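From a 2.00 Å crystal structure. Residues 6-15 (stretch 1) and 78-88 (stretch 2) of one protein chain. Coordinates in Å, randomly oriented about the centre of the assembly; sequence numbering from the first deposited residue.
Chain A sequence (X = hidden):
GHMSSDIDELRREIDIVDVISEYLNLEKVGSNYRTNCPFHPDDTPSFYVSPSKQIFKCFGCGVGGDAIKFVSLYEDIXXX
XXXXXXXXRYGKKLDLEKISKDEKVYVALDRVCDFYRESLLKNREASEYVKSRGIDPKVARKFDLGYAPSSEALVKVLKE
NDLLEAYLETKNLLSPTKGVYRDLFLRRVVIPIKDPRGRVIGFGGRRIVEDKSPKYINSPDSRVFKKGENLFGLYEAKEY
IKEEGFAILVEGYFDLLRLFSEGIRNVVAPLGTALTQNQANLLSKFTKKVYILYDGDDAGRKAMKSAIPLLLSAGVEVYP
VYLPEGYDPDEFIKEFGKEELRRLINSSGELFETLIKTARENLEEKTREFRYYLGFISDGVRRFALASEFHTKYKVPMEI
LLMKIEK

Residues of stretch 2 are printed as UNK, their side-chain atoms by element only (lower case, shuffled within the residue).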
# COMPACT_ATOMS: atom_id res chain seq x y z
N ASP A 6 -13.52 12.84 -22.35
CA ASP A 6 -12.45 13.62 -22.99
C ASP A 6 -11.10 13.41 -22.33
O ASP A 6 -10.08 13.27 -23.01
CB ASP A 6 -12.77 15.11 -22.97
CG ASP A 6 -13.98 15.47 -23.81
OD1 ASP A 6 -14.46 14.60 -24.56
OD2 ASP A 6 -14.51 16.61 -23.78
N ILE A 7 -11.11 13.40 -21.00
CA ILE A 7 -9.89 13.34 -20.22
C ILE A 7 -9.21 11.97 -20.31
O ILE A 7 -7.99 11.88 -20.39
CB ILE A 7 -10.17 13.74 -18.74
CG1 ILE A 7 -8.87 14.01 -18.01
CG2 ILE A 7 -10.99 12.69 -18.03
CD1 ILE A 7 -8.22 15.29 -18.45
N ASP A 8 -10.00 10.90 -20.28
CA ASP A 8 -9.45 9.56 -20.45
C ASP A 8 -8.88 9.42 -21.88
O ASP A 8 -7.78 8.91 -22.08
CB ASP A 8 -10.55 8.53 -20.18
CG ASP A 8 -10.07 7.09 -20.32
OD1 ASP A 8 -9.02 6.72 -19.73
OD2 ASP A 8 -10.71 6.25 -21.00
N GLU A 9 -9.65 9.88 -22.86
CA GLU A 9 -9.21 9.88 -24.25
C GLU A 9 -7.94 10.72 -24.43
O GLU A 9 -7.03 10.34 -25.14
CB GLU A 9 -10.35 10.39 -25.16
CG GLU A 9 -11.52 9.43 -25.27
CD GLU A 9 -11.14 8.03 -25.78
OE1 GLU A 9 -10.41 7.92 -26.82
OE2 GLU A 9 -11.59 7.03 -25.17
N LEU A 10 -7.88 11.86 -23.75
CA LEU A 10 -6.66 12.66 -23.79
C LEU A 10 -5.49 11.88 -23.22
O LEU A 10 -4.43 11.83 -23.81
CB LEU A 10 -6.83 13.98 -23.02
CG LEU A 10 -5.58 14.85 -22.92
CD1 LEU A 10 -4.98 15.16 -24.31
CD2 LEU A 10 -5.85 16.14 -22.14
N ARG A 11 -5.69 11.28 -22.05
CA ARG A 11 -4.58 10.60 -21.41
C ARG A 11 -4.04 9.46 -22.27
O ARG A 11 -2.84 9.29 -22.35
CB ARG A 11 -4.97 10.05 -20.06
CG ARG A 11 -5.27 11.10 -19.02
CD ARG A 11 -6.15 10.56 -17.97
NE ARG A 11 -6.11 11.37 -16.77
CZ ARG A 11 -7.08 11.40 -15.89
NH1 ARG A 11 -8.17 10.64 -16.08
NH2 ARG A 11 -6.96 12.15 -14.81
N ARG A 12 -4.93 8.70 -22.89
CA ARG A 12 -4.53 7.61 -23.80
C ARG A 12 -3.63 8.10 -24.96
O ARG A 12 -2.64 7.45 -25.31
CB ARG A 12 -5.74 6.86 -24.35
CG ARG A 12 -6.52 6.01 -23.32
CD ARG A 12 -7.94 5.63 -23.80
NE ARG A 12 -8.69 4.84 -22.81
CZ ARG A 12 -8.61 3.52 -22.67
NH1 ARG A 12 -7.83 2.80 -23.47
NH2 ARG A 12 -9.32 2.91 -21.72
N GLU A 13 -3.98 9.25 -25.52
CA GLU A 13 -3.27 9.81 -26.67
C GLU A 13 -1.88 10.39 -26.33
O GLU A 13 -0.99 10.40 -27.20
CB GLU A 13 -4.14 10.90 -27.31
CG GLU A 13 -3.54 11.51 -28.58
CD GLU A 13 -3.76 10.65 -29.81
OE1 GLU A 13 -4.30 9.51 -29.68
OE2 GLU A 13 -3.37 11.10 -30.91
N ILE A 14 -1.70 10.88 -25.10
CA ILE A 14 -0.42 11.50 -24.72
C ILE A 14 0.66 10.44 -24.50
O ILE A 14 0.37 9.36 -23.98
CB ILE A 14 -0.55 12.33 -23.43
CG1 ILE A 14 -1.40 13.57 -23.67
CG2 ILE A 14 0.81 12.77 -22.96
CD1 ILE A 14 -2.06 14.08 -22.39
N ASP A 15 1.89 10.74 -24.91
CA ASP A 15 3.04 9.95 -24.51
C ASP A 15 3.88 10.85 -23.62
O ASP A 15 4.36 11.89 -24.07
CB ASP A 15 3.87 9.50 -25.74
CG ASP A 15 5.00 8.52 -25.38
OD1 ASP A 15 5.39 8.41 -24.18
OD2 ASP A 15 5.56 7.80 -26.24
N UNK A 78 -3.53 24.40 -12.68
CA UNK A 78 -4.26 23.26 -12.17
C UNK A 78 -4.11 22.07 -13.12
O UNK A 78 -3.82 22.21 -14.32
o UNK A 78 -6.37 23.55 -13.26
c UNK A 78 -5.73 23.60 -12.01
N UNK A 79 -4.32 20.89 -12.58
CA UNK A 79 -4.30 19.68 -13.38
C UNK A 79 -5.15 19.85 -14.65
O UNK A 79 -4.68 19.59 -15.77
c UNK A 79 -3.36 15.18 -13.77
c UNK A 79 -3.47 16.41 -13.12
c UNK A 79 -5.69 16.68 -13.98
c UNK A 79 -4.76 18.50 -12.53
c UNK A 79 -4.43 14.73 -14.53
o UNK A 79 -4.36 13.52 -15.19
c UNK A 79 -5.59 15.48 -14.64
c UNK A 79 -4.64 17.18 -13.22
N UNK A 80 -6.39 20.29 -14.48
CA UNK A 80 -7.31 20.42 -15.63
C UNK A 80 -7.01 21.59 -16.57
O UNK A 80 -7.23 21.50 -17.79
c UNK A 80 -9.16 17.95 -15.37
c UNK A 80 -10.05 17.77 -12.74
c UNK A 80 -10.02 16.63 -13.54
c UNK A 80 -9.65 19.01 -13.28
c UNK A 80 -8.75 20.42 -15.16
c UNK A 80 -9.20 19.10 -14.59
c UNK A 80 -9.56 16.71 -14.85
N UNK A 81 -6.45 22.67 -16.02
CA UNK A 81 -5.81 23.69 -16.85
C UNK A 81 -4.69 23.10 -17.73
O UNK A 81 -4.59 23.40 -18.92
o UNK A 81 -6.26 28.08 -14.72
c UNK A 81 -5.28 24.85 -15.98
o UNK A 81 -5.02 26.62 -13.65
c UNK A 81 -6.36 25.82 -15.49
c UNK A 81 -5.83 26.91 -14.56
N UNK A 82 -3.83 22.28 -17.13
CA UNK A 82 -2.76 21.60 -17.88
C UNK A 82 -3.36 20.65 -18.90
O UNK A 82 -2.84 20.54 -20.03
c UNK A 82 -1.84 20.83 -16.92
N UNK A 83 -4.41 19.95 -18.50
CA UNK A 83 -5.14 19.08 -19.42
C UNK A 83 -5.62 19.84 -20.68
O UNK A 83 -5.48 19.35 -21.80
c UNK A 83 -6.29 18.43 -18.72
N UNK A 84 -6.13 21.05 -20.49
CA UNK A 84 -6.65 21.85 -21.60
C UNK A 84 -5.52 22.28 -22.52
O UNK A 84 -5.67 22.30 -23.73
c UNK A 84 -8.99 23.09 -23.13
c UNK A 84 -8.18 23.93 -22.15
c UNK A 84 -9.08 24.96 -21.48
c UNK A 84 -7.42 23.08 -21.10
N UNK A 85 -4.39 22.66 -21.92
CA UNK A 85 -3.24 23.07 -22.71
C UNK A 85 -2.72 21.91 -23.57
O UNK A 85 -2.40 22.12 -24.75
c UNK A 85 -0.92 24.15 -22.53
c UNK A 85 -2.15 23.63 -21.79
o UNK A 85 -0.32 25.70 -24.24
c UNK A 85 -1.20 25.38 -23.39
o UNK A 85 -2.28 26.02 -23.22
N UNK A 86 -2.66 20.71 -22.99
CA UNK A 86 -2.23 19.52 -23.73
C UNK A 86 -3.24 19.08 -24.80
O UNK A 86 -2.86 18.60 -25.87
c UNK A 86 0.59 18.82 -22.96
c UNK A 86 -0.60 18.51 -22.02
c UNK A 86 -0.32 17.33 -21.13
c UNK A 86 -1.91 18.34 -22.79
N UNK A 87 -4.53 19.21 -24.49
CA UNK A 87 -5.57 18.85 -25.44
C UNK A 87 -5.46 19.68 -26.72
O UNK A 87 -5.59 19.14 -27.81
c UNK A 87 -6.99 18.96 -24.81
N UNK A 88 -5.16 20.97 -26.58
CA UNK A 88 -4.91 21.84 -27.73
C UNK A 88 -3.70 21.37 -28.54
O UNK A 88 -3.78 21.25 -29.76
n UNK A 88 -5.89 27.18 -24.60
c UNK A 88 -5.87 25.42 -26.44
c UNK A 88 -4.75 23.31 -27.30
c UNK A 88 -6.31 25.80 -25.02
c UNK A 88 -6.02 23.92 -26.69

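Position 78 carries one carbon and then one oxygen, far from stretch 1. That is a serine, Ser-78, and it sits at the N-cap position, right before the helix: its OG accepts from the backbone N of position 81 at 2.9 Å, a capping bond that uses an amide the first helical turn leaves free.

Position 79 has one carbon, then a six-carbon ring bearing an oxygen that meets the guanidinium of Arg-11, so it is a tyrosine. Arg-11 NH2 donates to Tyr-79 OH at 3.0 Å and Arg-11 NE donates to the same OH at 3.2 Å. The oxygen lies at the guanidinium edge, near its plane, where two N-H groups can converge on it.

Position 80 has a carbon and a six-carbon ring with no oxygen. Its CA-to-CB bond points sideways, yet the ring swings nearer and meets Ile-7: phenylalanine. Ile-7 CD1 lies at the ring edge, 4.1 Å from Phe-80 CE1.

Position 81 shows three carbons, the third carrying two oxygens, and touches nothing on stretch 1. It is a glutamate; Glu-81 OE1 accepts a hydrogen bond from Ser-78 N at 2.8 Å, so the two residues are bonded in both directions.

Position 82 has a single side-chain carbon, buried but out of reach of stretch 1: Ala-82.

Position 83 also has one carbon, which faces stretch 1 and meets Ile-7 and Leu-10, so it is an alanine. Ala-83 CB is 3.7 Å from Ile-7 CD1, while Leu-10 CD2 comes within 3.2 Å of Ala-83 O.

Position 84 has four carbons forked at the second, and position 85 three carbons ending in two oxygens; both point away. They are Leu-84 and Glu-85.

Position 86 again has four carbons forked at the second, but points toward stretch 1, where one terminal carbon lies near Ile-14. It is a leucine, and Leu-86 CD1 sits 3.9 Å from Ile-14 CD1.

Position 87 has one carbon, which meets Leu-10: an alanine. Ala-87 CB is 4.0 Å from Leu-10 CD2, and Ala-87 CA is 3.9 Å from Leu-10 CD1.

Position 88 has four carbons in a row ending in nitrogen, a lysine. Lys-88 is exposed and takes no part.

The contact works by spacing. Ile-7, Leu-10 and Ile-14 form an apolar stripe, and Ala-83 and Ala-87, one turn apart, give Leu-10 a shallow site. The axes approach to 10.5 Å at 60°, with Leu-10 CA and Ala-87 CA 6.5 Å apart. Phe-80 and Leu-86 extend the apolar surface, while the Arg-11 to Tyr-79 pair adds directional hydrogen bonds.

Stretch 2, residues 78-88: SYFEAALELAK
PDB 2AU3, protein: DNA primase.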